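D-aminoacid aminotransferase-like PLP-dependent enzyme (Haemophilus somnus, PDB 3CEB) probably acts as a pyridoxal-phosphate-dependent lyase on 4-amino-4-deoxychorismate, with the fold of D-amino acid aminotransferases and other class IV aminotransferases. Local coordinates at residues M2-L7 and D69-D74; L12-Q17 and E61-C66; C120-I125 and C134-L139. One frame throughout, in Å; residues are numbered along the deposited sequence.

Overall arrangement
The three contacts divide between two parts of a class IV aminotransferase fold. Interactions 1 and 2 both join strand 7-14 or its lead-in to strand 63-70, neighbours in a four-stranded antiparallel sheet; their centres are about 24 Å apart, near the ends of the pair. Along the chain interaction 2 is nested inside the loop interaction 1 closes. Interaction 3 follows, after the modified lysine at position 103, and ties strand 122-127 to the turn before strand 138-143. Its centre lies about 25 Å from that of interaction 1 and about 23 Å from that of interaction 2, and it touches neither. Strand pairing joins the first two; a buried glutamate carboxylate meets a turn in the third.

Interaction 1. Residues M2-L7 and D69-D74; sequences MWQFPL and DYNHHD. With SO4 (sulfate ion), chain B.
Leu-7 and Tyr-70 form an antiparallel hydrogen-bonded pair at one end of the four-stranded sheet, with Tyr-70 N donating to Leu-7 O at 3.0 Å. Before this pair, a type I beta turn from Met-2 to Phe-5 brings the N-terminal chain alongside residues 69-74. On the face shared by Leu-7 and Tyr-70, Leu-7 CB lies over the tyrosine ring in a CH-pi contact, 3.9 Å from the ring centroid. Tyr-28, from helix 21-35, meets the same tyrosine edge-to-face. The Phe-5 ring instead turns its edge to Tyr-70 C, and its CE1 comes 3.3 Å from Asn-71 ND2; ring and amide planes are 17° apart. A water lies within bonding distance of Phe-5 O and Asp-69 OD2 and may bridge them, while Asp-69 OD1 forms a salt bridge with Arg-67. A bound sulfate, probably from the crystallisation liquor, accepts from His-72 N through its O1. Asn-71 shows how one amide can fasten two segments: OD1 receives His-73 N and Asp-74 N, the first bond closing an Asx turn. Its ND2 reaches across to Gln-4 O at 2.9 Å, almost straight at 176°, with the oxygen in the amide plane but the donor above the carbonyl plane.

Interaction 2. Residues L12-Q17 and E61-C66; sequences LIEQGQ and EGLIRC. With SO4 (sulfate ion), chain D.
Ile-13 and Ile-64 meet CB to CB at 3.8 Å, each with CG1 anti to its carbonyl carbon (chi1 -49° and -57°). For Ile-13 this torsion places CG1 near Cys-66 SG, at 3.8 Å, and its CD1 also touches the sulfur. On the other face, Leu-63 CD2 lies against both CB and CG of Glu-14, the two side chains running side by side in the same direction. Leu-12 CD1 reaches the same methyl at 4.1 Å. Between these faces the isoleucines form an antiparallel hydrogen-bonded pair: Ile-13 N donates to Ile-64 O at 3.0 Å, and Ile-64 N returns a bond on a lone pair of Ile-13 O at 3.1 Å. Strand 7-14 then reverses through a type I' turn from Glu-14 to Gln-17, the connecting turn of the beta hairpin it makes with strand 17-18. A water between Gly-16 N and Gly-62 O may extend the contact past the paired strands, but it sits too close to Gly-16 N for the bridge to be more than doubtful. In the four-stranded sheet, strand 17-18 flanks 7-14 while 75-82 flanks 63-70; Leu-63 touches Tyr-82, and Cys-66 packs on Leu-77 and Cys-79 of that last strand.

Interaction 3. Residues C120-I125 and C134-L139; sequences CDEIMI and CSIGNL
The carboxylate of Glu-122 meets Ser-135 in a buried turn of the class IV aminotransferase fold, beside the cofactor-bearing residue. OE2 accepts Ser-135 N at 2.8 Å, while OE1 lies 3.0 Å from Ser-135 OG. A second donor, Ile-123 N, reaches OE2 at 2.9 Å. OE2 is thus held between two backbone N-H groups, which would be expected to favour its negative charge. With CG anti to the backbone N (chi1 176°), the glutamate chain packs its CG 3.6 Å from Cys-134 CB before bending at chi2. Cys-134 N donates to Gly-137 O, joining the ends of the 134-137 loop. Farther out, Leu-114 of helix 108-114 packs against both Glu-122 and Ser-135, and Leu-187 of strand 185-188 lies against Cys-134 and Ile-136. Ser-135 O receives a hydrogen bond from Arg-107 and a weak one from O3 of the modified lysine at position 103, a weak link from this turn to the pyridoxal-phosphate group. Within these layers the two donors to Glu-122 OE2 are set against each other: Ser-135 N and Ile-123 N approach it from opposite faces of the carboxylate plane.

Interaction 1. Residues M2-L7 and D69-D74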
HETATM    1  N   MSE A   2     -12.055  -2.219 -12.595  1.00 48.21           N
HETATM    2  CA  MSE A   2     -12.800  -1.573 -13.647  1.00 45.61           C
HETATM    3  C   MSE A   2     -12.147  -0.657 -14.663  1.00 43.10           C
HETATM    4  O   MSE A   2     -11.288   0.100 -14.348  1.00 43.15           O
HETATM    5  CB  MSE A   2     -13.975  -0.898 -13.046  1.00 45.45           C
HETATM    6  CG  MSE A   2     -14.432  -1.563 -11.847  1.00 45.89           C
HETATM    7 SE   MSE A   2     -15.533  -0.470 -10.915  0.75 47.92          SE
HETATM    8  CE  MSE A   2     -14.371  -0.116  -9.544  1.00 47.44           C
ATOM      9  N   TRP A   3     -12.577  -0.749 -15.904  1.00 39.95           N
ATOM     10  CA  TRP A   3     -11.824  -0.202 -16.992  1.00 37.54           C
ATOM     11  C   TRP A   3     -11.635   1.279 -16.918  1.00 36.82           C
ATOM     12  O   TRP A   3     -10.632   1.787 -17.318  1.00 36.43           O
ATOM     13  CB  TRP A   3     -12.456  -0.499 -18.311  1.00 37.06           C
ATOM     14  CG  TRP A   3     -12.384  -1.857 -18.752  1.00 32.50           C
ATOM     15  CD1 TRP A   3     -11.325  -2.655 -18.748  1.00 28.81           C
ATOM     16  CD2 TRP A   3     -13.440  -2.590 -19.314  1.00 27.55           C
ATOM     17  NE1 TRP A   3     -11.643  -3.853 -19.252  1.00 25.96           N
ATOM     18  CE2 TRP A   3     -12.952  -3.836 -19.620  1.00 25.69           C
ATOM     19  CE3 TRP A   3     -14.759  -2.300 -19.594  1.00 26.31           C
ATOM     20  CZ2 TRP A   3     -13.728  -4.799 -20.191  1.00 25.98           C
ATOM     21  CZ3 TRP A   3     -15.514  -3.248 -20.138  1.00 28.58           C
ATOM     22  CH2 TRP A   3     -15.007  -4.484 -20.440  1.00 27.36           C
ATOM     23  N   GLN A   4     -12.624   1.994 -16.455  1.00 36.24           N
ATOM     24  CA  GLN A   4     -12.481   3.459 -16.565  1.00 36.47           C
ATOM     25  C   GLN A   4     -11.878   4.156 -15.349  1.00 35.69           C
ATOM     26  O   GLN A   4     -11.676   5.362 -15.378  1.00 36.45           O
ATOM     27  CB  GLN A   4     -13.802   4.118 -16.937  1.00 36.88           C
ATOM     28  CG  GLN A   4     -14.870   4.067 -15.857  1.00 35.93           C
ATOM     29  CD  GLN A   4     -16.168   4.213 -16.528  1.00 36.67           C
ATOM     30  OE1 GLN A   4     -16.422   3.510 -17.533  1.00 36.56           O
ATOM     31  NE2 GLN A   4     -17.003   5.146 -16.047  1.00 35.92           N
ATOM     32  N   PHE A   5     -11.586   3.379 -14.309  1.00 33.74           N
ATOM     33  CA  PHE A   5     -10.936   3.875 -13.129  1.00 32.19           C
ATOM     34  C   PHE A   5      -9.587   3.202 -12.998  1.00 30.49           C
ATOM     35  O   PHE A   5      -9.491   2.069 -12.548  1.00 30.40           O
ATOM     36  CB  PHE A   5     -11.789   3.535 -11.936  1.00 33.08           C
ATOM     37  CG  PHE A   5     -13.159   4.104 -12.016  1.00 34.40           C
ATOM     38  CD1 PHE A   5     -13.366   5.461 -11.827  1.00 35.27           C
ATOM     39  CD2 PHE A   5     -14.243   3.295 -12.282  1.00 35.01           C
ATOM     40  CE1 PHE A   5     -14.610   5.978 -11.930  1.00 35.39           C
ATOM     41  CE2 PHE A   5     -15.493   3.822 -12.385  1.00 33.88           C
ATOM     42  CZ  PHE A   5     -15.677   5.147 -12.192  1.00 35.29           C
ATOM     43  N   PRO A   6      -8.525   3.901 -13.355  1.00 28.62           N
ATOM     44  CA  PRO A   6      -7.222   3.257 -13.425  1.00 28.07           C
ATOM     45  C   PRO A   6      -6.343   3.400 -12.201  1.00 28.06           C
ATOM     46  O   PRO A   6      -5.235   2.894 -12.176  1.00 28.22           O
ATOM     47  CB  PRO A   6      -6.580   3.990 -14.573  1.00 28.37           C
ATOM     48  CG  PRO A   6      -7.110   5.384 -14.396  1.00 27.95           C
ATOM     49  CD  PRO A   6      -8.520   5.241 -13.951  1.00 27.85           C
ATOM     50  N   LEU A   7      -6.844   4.072 -11.193  1.00 28.60           N
ATOM     51  CA  LEU A   7      -6.134   4.219  -9.932  1.00 29.04           C
ATOM     52  C   LEU A   7      -7.084   3.936  -8.745  1.00 29.96           C
ATOM     53  O   LEU A   7      -8.301   4.012  -8.870  1.00 29.58           O
ATOM     54  CB  LEU A   7      -5.618   5.660  -9.806  1.00 28.72           C
ATOM     55  CG  LEU A   7      -4.640   6.183 -10.851  1.00 27.52           C
ATOM     56  CD1 LEU A   7      -4.511   7.704 -10.812  1.00 25.50           C
ATOM     57  CD2 LEU A   7      -3.315   5.530 -10.648  1.00 25.01           C
ATOM     58  N   ASP A  69     -11.924   3.655  -6.034  1.00 30.39           N
ATOM     59  CA  ASP A  69     -11.324   3.673  -7.343  1.00 30.39           C
ATOM     60  C   ASP A  69     -11.676   5.028  -7.966  1.00 30.86           C
ATOM     61  O   ASP A  69     -12.800   5.500  -7.819  1.00 31.70           O
ATOM     62  CB  ASP A  69     -11.868   2.554  -8.216  1.00 31.05           C
ATOM     63  CG  ASP A  69     -11.338   1.181  -7.840  1.00 32.22           C
ATOM     64  OD1 ASP A  69     -11.766   0.595  -6.821  1.00 35.10           O
ATOM     65  OD2 ASP A  69     -10.507   0.659  -8.620  1.00 34.78           O
ATOM     66  N   TYR A  70     -10.746   5.676  -8.655  1.00 30.46           N
ATOM     67  CA  TYR A  70     -11.057   6.967  -9.255  1.00 30.95           C
ATOM     68  C   TYR A  70     -10.419   7.200 -10.614  1.00 31.13           C
ATOM     69  O   TYR A  70      -9.519   6.454 -11.025  1.00 31.92           O
ATOM     70  CB  TYR A  70     -10.641   8.097  -8.326  1.00 30.58           C
ATOM     71  CG  TYR A  70      -9.176   8.079  -8.001  1.00 30.67           C
ATOM     72  CD1 TYR A  70      -8.671   7.245  -7.042  1.00 31.45           C
ATOM     73  CD2 TYR A  70      -8.301   8.909  -8.662  1.00 31.88           C
ATOM     74  CE1 TYR A  70      -7.289   7.231  -6.740  1.00 34.17           C
ATOM     75  CE2 TYR A  70      -6.917   8.917  -8.375  1.00 31.89           C
ATOM     76  CZ  TYR A  70      -6.414   8.090  -7.426  1.00 30.82           C
ATOM     77  OH  TYR A  70      -5.051   8.122  -7.161  1.00 28.14           O
ATOM     78  N   ASN A  71     -10.946   8.213 -11.305  1.00 30.35           N
ATOM     79  CA  ASN A  71     -10.293   8.772 -12.462  1.00 29.58           C
ATOM     80  C   ASN A  71     -10.235  10.259 -12.311  1.00 30.37           C
ATOM     81  O   ASN A  71     -10.273  10.766 -11.187  1.00 31.46           O
ATOM     82  CB  ASN A  71     -10.939   8.405 -13.773  1.00 30.05           C
ATOM     83  CG  ASN A  71     -12.403   8.614 -13.796  1.00 26.70           C
ATOM     84  OD1 ASN A  71     -12.922   9.623 -13.370  1.00 23.47           O
ATOM     85  ND2 ASN A  71     -13.084   7.644 -14.316  1.00 25.70           N
ATOM     86  N   HIS A  72     -10.129  10.994 -13.414  1.00 30.72           N
ATOM     87  CA  HIS A  72     -10.007  12.479 -13.272  1.00 30.11           C
ATOM     88  C   HIS A  72     -11.284  13.185 -12.845  1.00 29.81           C
ATOM     89  O   HIS A  72     -11.232  14.345 -12.464  1.00 29.65           O
ATOM     90  CB  HIS A  72      -9.441  13.157 -14.524  1.00 30.11           C
ATOM     91  CG  HIS A  72     -10.471  13.585 -15.528  1.00 28.39           C
ATOM     92  ND1 HIS A  72     -10.906  12.764 -16.536  1.00 28.28           N
ATOM     93  CD2 HIS A  72     -11.074  14.779 -15.735  1.00 27.45           C
ATOM     94  CE1 HIS A  72     -11.766  13.421 -17.295  1.00 28.82           C
ATOM     95  NE2 HIS A  72     -11.876  14.652 -16.840  1.00 25.67           N
ATOM     96  N   HIS A  73     -12.428  12.514 -12.859  1.00 29.75           N
ATOM     97  CA  HIS A  73     -13.639  13.245 -12.511  1.00 30.36           C
ATOM     98  C   HIS A  73     -14.710  12.486 -11.720  1.00 29.82           C
ATOM     99  O   HIS A  73     -15.745  13.034 -11.431  1.00 28.89           O
ATOM    100  CB  HIS A  73     -14.288  13.740 -13.789  1.00 30.68           C
ATOM    101  CG  HIS A  73     -14.978  12.651 -14.522  1.00 33.13           C
ATOM    102  ND1 HIS A  73     -16.355  12.508 -14.520  1.00 34.95           N
ATOM    103  CD2 HIS A  73     -14.480  11.597 -15.205  1.00 34.28           C
ATOM    104  CE1 HIS A  73     -16.673  11.431 -15.212  1.00 36.33           C
ATOM    105  NE2 HIS A  73     -15.556  10.853 -15.629  1.00 37.49           N
ATOM    106  N   ASP A  74     -14.471  11.231 -11.383  1.00 30.44           N
ATOM    107  CA  ASP A  74     -15.473  10.436 -10.673  1.00 30.13           C
ATOM    108  C   ASP A  74     -14.765   9.394  -9.832  1.00 30.42           C
ATOM    109  O   ASP A  74     -13.557   9.198  -9.945  1.00 31.52           O
ATOM    110  CB  ASP A  74     -16.362   9.757 -11.678  1.00 30.04           C
ATOM    111  CG  ASP A  74     -17.669   9.242 -11.106  1.00 29.52           C
ATOM    112  OD1 ASP A  74     -18.091   9.541  -9.969  1.00 30.14           O
ATOM    113  OD2 ASP A  74     -18.340   8.545 -11.880  1.00 29.59           O
TER
HETATM  114  S   SO4 B 194      -9.913   9.162 -17.206  1.00 27.40           S
HETATM  115  O1  SO4 B 194     -10.194  10.366 -16.403  1.00 25.49           O
HETATM  116  O2  SO4 B 194      -9.133   9.492 -18.370  1.00 25.65           O
HETATM  117  O3  SO4 B 194      -9.117   8.136 -16.544  1.00 22.91           O
HETATM  118  O4  SO4 B 194     -11.213   8.621 -17.552  1.00 27.50           O
HETATM  119  O   HOH W   1     -10.807   0.113 -11.139  1.00 28.50           O

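Interaction 2. Residues L12-Q17 and E61-C66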
ATOM      1  N   LEU A  12      -8.473   1.998   5.622  1.00 30.69           N
ATOM      2  CA  LEU A  12      -8.881   1.180   6.755  1.00 29.79           C
ATOM      3  C   LEU A  12      -9.802   1.985   7.676  1.00 29.31           C
ATOM      4  O   LEU A  12      -9.572   3.156   7.925  1.00 29.16           O
ATOM      5  CB  LEU A  12      -7.639   0.727   7.509  1.00 29.42           C
ATOM      6  CG  LEU A  12      -7.776   0.002   8.843  1.00 30.49           C
ATOM      7  CD1 LEU A  12      -8.526  -1.307   8.688  1.00 30.19           C
ATOM      8  CD2 LEU A  12      -6.371  -0.221   9.452  1.00 28.91           C
ATOM      9  N   ILE A  13     -10.880   1.353   8.099  1.00 28.96           N
ATOM     10  CA  ILE A  13     -11.661   1.826   9.217  1.00 28.80           C
ATOM     11  C   ILE A  13     -11.294   0.884  10.353  1.00 30.27           C
ATOM     12  O   ILE A  13     -11.405  -0.326  10.233  1.00 29.85           O
ATOM     13  CB  ILE A  13     -13.164   1.739   8.989  1.00 28.05           C
ATOM     14  CG1 ILE A  13     -13.555   2.353   7.616  1.00 27.84           C
ATOM     15  CG2 ILE A  13     -13.886   2.392  10.134  1.00 25.52           C
ATOM     16  CD1 ILE A  13     -13.043   3.711   7.320  1.00 25.19           C
ATOM     17  N   GLU A  14     -10.837   1.433  11.458  1.00 32.05           N
ATOM     18  CA  GLU A  14     -10.459   0.605  12.602  1.00 33.41           C
ATOM     19  C   GLU A  14     -10.891   1.262  13.865  1.00 34.03           C
ATOM     20  O   GLU A  14     -10.614   2.427  14.083  1.00 33.79           O
ATOM     21  CB  GLU A  14      -8.941   0.391  12.630  1.00 33.72           C
ATOM     22  CG  GLU A  14      -8.405  -0.172  13.934  1.00 32.87           C
ATOM     23  CD  GLU A  14      -6.915  -0.361  13.857  1.00 34.92           C
ATOM     24  OE1 GLU A  14      -6.223   0.493  13.269  1.00 33.24           O
ATOM     25  OE2 GLU A  14      -6.415  -1.376  14.369  1.00 39.03           O
ATOM     26  N   GLN A  15     -11.572   0.503  14.708  1.00 36.23           N
ATOM     27  CA  GLN A  15     -12.079   1.063  15.964  1.00 37.46           C
ATOM     28  C   GLN A  15     -12.964   2.266  15.642  1.00 38.01           C
ATOM     29  O   GLN A  15     -12.889   3.262  16.334  1.00 38.01           O
ATOM     30  CB  GLN A  15     -10.906   1.559  16.822  1.00 37.87           C
ATOM     31  CG  GLN A  15      -9.795   0.546  17.025  1.00 39.22           C
ATOM     32  CD  GLN A  15      -9.764  -0.004  18.395  1.00 40.85           C
ATOM     33  OE1 GLN A  15     -10.814  -0.192  19.038  1.00 39.99           O
ATOM     34  NE2 GLN A  15      -8.539  -0.250  18.893  1.00 42.11           N
ATOM     35  N   GLY A  16     -13.714   2.212  14.542  1.00 38.50           N
ATOM     36  CA  GLY A  16     -14.630   3.288  14.204  1.00 38.46           C
ATOM     37  C   GLY A  16     -13.944   4.590  13.832  1.00 39.07           C
ATOM     38  O   GLY A  16     -14.524   5.667  13.955  1.00 39.21           O
ATOM     39  N   GLN A  17     -12.696   4.513  13.388  1.00 39.28           N
ATOM     40  CA  GLN A  17     -12.093   5.674  12.726  1.00 39.56           C
ATOM     41  C   GLN A  17     -11.462   5.292  11.388  1.00 38.44           C
ATOM     42  O   GLN A  17     -10.887   4.224  11.235  1.00 38.60           O
ATOM     43  CB  GLN A  17     -10.999   6.296  13.568  1.00 40.56           C
ATOM     44  CG  GLN A  17     -11.386   6.814  14.942  1.00 44.10           C
ATOM     45  CD  GLN A  17     -10.132   6.951  15.790  1.00 48.64           C
ATOM     46  OE1 GLN A  17      -9.012   7.026  15.242  1.00 52.80           O
ATOM     47  NE2 GLN A  17     -10.288   6.935  17.111  1.00 48.24           N
ATOM     48  N   GLU A  61     -15.777  -2.251  17.430  1.00 36.28           N
ATOM     49  CA  GLU A  61     -15.182  -3.580  17.053  1.00 35.23           C
ATOM     50  C   GLU A  61     -15.337  -3.755  15.533  1.00 35.03           C
ATOM     51  O   GLU A  61     -16.232  -3.138  14.890  1.00 35.29           O
ATOM     52  CB  GLU A  61     -15.748  -4.784  17.860  1.00 34.79           C
ATOM     53  CG  GLU A  61     -15.001  -5.068  19.194  1.00 33.31           C
ATOM     54  N   GLY A  62     -14.428  -4.524  14.947  1.00 33.82           N
ATOM     55  CA  GLY A  62     -14.460  -4.766  13.516  1.00 33.52           C
ATOM     56  C   GLY A  62     -13.566  -3.866  12.692  1.00 33.07           C
ATOM     57  O   GLY A  62     -13.283  -2.740  13.038  1.00 33.89           O
ATOM     58  N   LEU A  63     -13.092  -4.430  11.601  1.00 31.82           N
ATOM     59  CA  LEU A  63     -12.236  -3.763  10.653  1.00 30.52           C
ATOM     60  C   LEU A  63     -12.979  -3.695   9.329  1.00 30.00           C
ATOM     61  O   LEU A  63     -13.643  -4.630   8.957  1.00 29.82           O
ATOM     62  CB  LEU A  63     -10.950  -4.578  10.458  1.00 30.16           C
ATOM     63  CG  LEU A  63     -10.066  -4.760  11.689  1.00 28.22           C
ATOM     64  CD1 LEU A  63      -8.982  -5.748  11.409  1.00 24.60           C
ATOM     65  CD2 LEU A  63      -9.492  -3.418  12.120  1.00 26.03           C
ATOM     66  N   ILE A  64     -12.850  -2.589   8.621  1.00 29.60           N
ATOM     67  CA  ILE A  64     -13.525  -2.414   7.348  1.00 29.48           C
ATOM     68  C   ILE A  64     -12.513  -1.930   6.334  1.00 30.08           C
ATOM     69  O   ILE A  64     -11.669  -1.092   6.641  1.00 31.01           O
ATOM     70  CB  ILE A  64     -14.709  -1.384   7.443  1.00 29.20           C
ATOM     71  CG1 ILE A  64     -15.738  -1.830   8.520  1.00 28.87           C
ATOM     72  CG2 ILE A  64     -15.398  -1.240   6.095  1.00 25.72           C
ATOM     73  CD1 ILE A  64     -16.944  -0.804   8.744  1.00 24.85           C
ATOM     74  N   ARG A  65     -12.596  -2.468   5.132  1.00 30.15           N
ATOM     75  CA  ARG A  65     -11.735  -2.060   4.056  1.00 30.48           C
ATOM     76  C   ARG A  65     -12.560  -1.243   3.082  1.00 31.00           C
ATOM     77  O   ARG A  65     -13.565  -1.695   2.562  1.00 30.50           O
ATOM     78  CB  ARG A  65     -11.181  -3.279   3.360  1.00 31.10           C
ATOM     79  CG  ARG A  65     -10.395  -2.984   2.089  1.00 32.64           C
ATOM     80  CD  ARG A  65      -9.539  -4.180   1.664  1.00 34.64           C
ATOM     81  NE  ARG A  65     -10.375  -5.308   1.312  1.00 35.56           N
ATOM     82  CZ  ARG A  65     -10.903  -5.464   0.105  1.00 40.22           C
ATOM     83  NH1 ARG A  65     -10.607  -4.587  -0.833  1.00 42.39           N
ATOM     84  NH2 ARG A  65     -11.702  -6.498  -0.189  1.00 42.05           N
ATOM     85  N   CYS A  66     -12.166   0.005   2.904  1.00 31.99           N
ATOM     86  CA  CYS A  66     -12.826   0.886   1.942  1.00 33.38           C
ATOM     87  C   CYS A  66     -11.902   1.149   0.786  1.00 32.92           C
ATOM     88  O   CYS A  66     -10.780   1.607   0.967  1.00 32.89           O
ATOM     89  CB  CYS A  66     -13.177   2.243   2.542  1.00 33.70           C
ATOM     90  SG  CYS A  66     -14.318   2.199   3.909  1.00 38.38           S
TER
HETATM   91  S   SO4 D 196     -19.249  -1.970  19.038  1.00 87.16           S
HETATM   92  O1  SO4 D 196     -18.919  -0.541  19.109  1.00 86.52           O
HETATM   93  O2  SO4 D 196     -18.596  -2.673  20.143  1.00 88.08           O
HETATM   94  O3  SO4 D 196     -18.741  -2.635  17.830  1.00 88.17           O
HETATM   95  O4  SO4 D 196     -20.702  -2.112  19.086  1.00 86.60           O
HETATM   96  O   HOH W   2     -14.072   0.333  12.860  1.00 44.98           O

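Interaction 3. Residues C120-I125 and C134-L139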
ATOM      1  N   CYS A 120       5.239 -19.891   0.144  1.00 35.78           N
ATOM      2  CA  CYS A 120       5.246 -18.675   0.936  1.00 35.14           C
ATOM      3  C   CYS A 120       3.937 -17.914   1.023  1.00 34.44           C
ATOM      4  O   CYS A 120       3.056 -18.060   0.185  1.00 34.65           O
ATOM      5  CB  CYS A 120       6.251 -17.694   0.386  1.00 35.54           C
ATOM      6  SG  CYS A 120       7.849 -18.408   0.441  1.00 35.37           S
ATOM      7  N   ASP A 121       3.864 -17.034   2.013  1.00 32.77           N
ATOM      8  CA  ASP A 121       2.655 -16.264   2.224  1.00 32.13           C
ATOM      9  C   ASP A 121       2.539 -15.116   1.247  1.00 32.31           C
ATOM     10  O   ASP A 121       1.481 -14.519   1.118  1.00 31.85           O
ATOM     11  CB  ASP A 121       2.641 -15.626   3.588  1.00 31.85           C
ATOM     12  CG  ASP A 121       2.562 -16.601   4.679  1.00 31.40           C
ATOM     13  OD1 ASP A 121       1.929 -17.647   4.494  1.00 30.85           O
ATOM     14  OD2 ASP A 121       3.096 -16.269   5.754  1.00 31.97           O
ATOM     15  N   GLU A 122       3.630 -14.756   0.598  1.00 32.42           N
ATOM     16  CA  GLU A 122       3.598 -13.606  -0.271  1.00 32.81           C
ATOM     17  C   GLU A 122       4.968 -13.488  -0.955  1.00 32.93           C
ATOM     18  O   GLU A 122       5.793 -14.419  -0.875  1.00 32.87           O
ATOM     19  CB  GLU A 122       3.110 -12.432   0.583  1.00 33.10           C
ATOM     20  CG  GLU A 122       3.031 -11.038   0.056  1.00 35.65           C
ATOM     21  CD  GLU A 122       2.310 -10.777  -1.237  1.00 33.72           C
ATOM     22  OE1 GLU A 122       1.072 -10.633  -1.329  1.00 35.92           O
ATOM     23  OE2 GLU A 122       3.055 -10.527  -2.168  1.00 36.18           O
ATOM     24  N   ILE A 123       5.208 -12.414  -1.700  1.00 33.04           N
ATOM     25  CA  ILE A 123       6.452 -12.341  -2.465  1.00 32.45           C
ATOM     26  C   ILE A 123       7.247 -11.134  -2.052  1.00 32.82           C
ATOM     27  O   ILE A 123       6.791 -10.310  -1.267  1.00 33.47           O
ATOM     28  CB  ILE A 123       6.261 -12.328  -4.016  1.00 31.99           C
ATOM     29  CG1 ILE A 123       5.487 -11.080  -4.480  1.00 31.37           C
ATOM     30  CG2 ILE A 123       5.572 -13.591  -4.461  1.00 31.14           C
ATOM     31  CD1 ILE A 123       5.263 -10.968  -5.989  1.00 26.75           C
HETATM   32  N   MSE A 124       8.435 -11.040  -2.617  1.00 32.25           N
HETATM   33  CA  MSE A 124       9.340  -9.961  -2.332  1.00 32.17           C
HETATM   34  C   MSE A 124      10.021  -9.619  -3.650  1.00 32.09           C
HETATM   35  O   MSE A 124      10.788 -10.402  -4.186  1.00 32.06           O
HETATM   36  CB  MSE A 124      10.314 -10.441  -1.267  1.00 32.43           C
HETATM   37  CG  MSE A 124      11.399  -9.468  -0.941  1.00 32.98           C
HETATM   38 SE   MSE A 124      12.441 -10.009   0.602  0.75 29.79          SE
HETATM   39  CE  MSE A 124      11.181  -9.383   1.905  0.50 31.75           C
ATOM     40  N   ILE A 125       9.663  -8.473  -4.216  1.00 32.22           N
ATOM     41  CA  ILE A 125      10.107  -8.126  -5.559  1.00 31.74           C
ATOM     42  C   ILE A 125      11.498  -7.494  -5.567  1.00 32.19           C
ATOM     43  O   ILE A 125      11.729  -6.403  -5.011  1.00 33.13           O
ATOM     44  CB  ILE A 125       9.106  -7.193  -6.240  1.00 31.77           C
ATOM     45  CG1 ILE A 125       7.723  -7.873  -6.345  1.00 31.77           C
ATOM     46  CG2 ILE A 125       9.612  -6.817  -7.628  1.00 30.14           C
ATOM     47  CD1 ILE A 125       6.597  -6.947  -6.613  1.00 28.70           C
ATOM     48  N   CYS A 134       6.276  -6.124  -1.621  1.00 33.95           N
ATOM     49  CA  CYS A 134       5.550  -7.368  -1.873  1.00 34.47           C
ATOM     50  C   CYS A 134       4.391  -6.988  -2.827  1.00 34.05           C
ATOM     51  O   CYS A 134       4.313  -5.843  -3.248  1.00 33.94           O
ATOM     52  CB  CYS A 134       5.051  -8.078  -0.606  1.00 34.45           C
ATOM     53  SG  CYS A 134       3.808  -7.226   0.330  1.00 37.57           S
ATOM     54  N   SER A 135       3.517  -7.936  -3.189  1.00 33.62           N
ATOM     55  CA  SER A 135       2.517  -7.656  -4.229  1.00 33.47           C
ATOM     56  C   SER A 135       1.456  -6.721  -3.732  1.00 33.89           C
ATOM     57  O   SER A 135       0.881  -5.994  -4.526  1.00 34.11           O
ATOM     58  CB  SER A 135       1.815  -8.906  -4.749  1.00 33.38           C
ATOM     59  OG  SER A 135       0.712  -9.235  -3.930  1.00 33.24           O
ATOM     60  N   ILE A 136       1.197  -6.719  -2.421  1.00 33.80           N
ATOM     61  CA  ILE A 136       0.101  -5.884  -1.865  1.00 33.35           C
ATOM     62  C   ILE A 136       0.572  -4.785  -0.909  1.00 33.96           C
ATOM     63  O   ILE A 136      -0.232  -4.031  -0.397  1.00 35.24           O
ATOM     64  CB  ILE A 136      -0.997  -6.703  -1.129  1.00 32.63           C
ATOM     65  CG1 ILE A 136      -0.413  -7.322   0.132  1.00 34.12           C
ATOM     66  CG2 ILE A 136      -1.644  -7.749  -2.030  1.00 27.64           C
ATOM     67  CD1 ILE A 136      -1.421  -8.230   0.911  1.00 33.66           C
ATOM     68  N   GLY A 137       1.866  -4.677  -0.641  1.00 33.95           N
ATOM     69  CA  GLY A 137       2.319  -3.669   0.314  1.00 32.56           C
ATOM     70  C   GLY A 137       3.807  -3.448   0.281  1.00 32.52           C
ATOM     71  O   GLY A 137       4.523  -4.006  -0.572  1.00 33.69           O
ATOM     72  N   ASN A 138       4.275  -2.588   1.170  1.00 31.27           N
ATOM     73  CA  ASN A 138       5.686  -2.391   1.317  1.00 31.24           C
ATOM     74  C   ASN A 138       6.261  -3.441   2.299  1.00 30.87           C
ATOM     75  O   ASN A 138       5.533  -4.193   2.942  1.00 30.00           O
ATOM     76  CB  ASN A 138       5.999  -0.964   1.800  1.00 30.83           C
ATOM     77  CG  ASN A 138       5.553   0.102   0.819  1.00 32.22           C
ATOM     78  OD1 ASN A 138       4.697   0.936   1.144  1.00 32.91           O
ATOM     79  ND2 ASN A 138       6.112   0.080  -0.391  1.00 31.51           N
ATOM     80  N   LEU A 139       7.586  -3.441   2.450  1.00 31.27           N
ATOM     81  CA  LEU A 139       8.238  -4.384   3.349  1.00 30.94           C
ATOM     82  C   LEU A 139       9.124  -3.702   4.393  1.00 30.28           C
ATOM     83  O   LEU A 139       9.672  -2.622   4.166  1.00 29.89           O
ATOM     84  CB  LEU A 139       9.026  -5.426   2.541  1.00 31.20           C
ATOM     85  CG  LEU A 139       8.247  -6.374   1.630  1.00 30.76           C
ATOM     86  CD1 LEU A 139       9.215  -7.028   0.690  1.00 29.90           C
ATOM     87  CD2 LEU A 139       7.377  -7.414   2.361  1.00 30.50           C
TER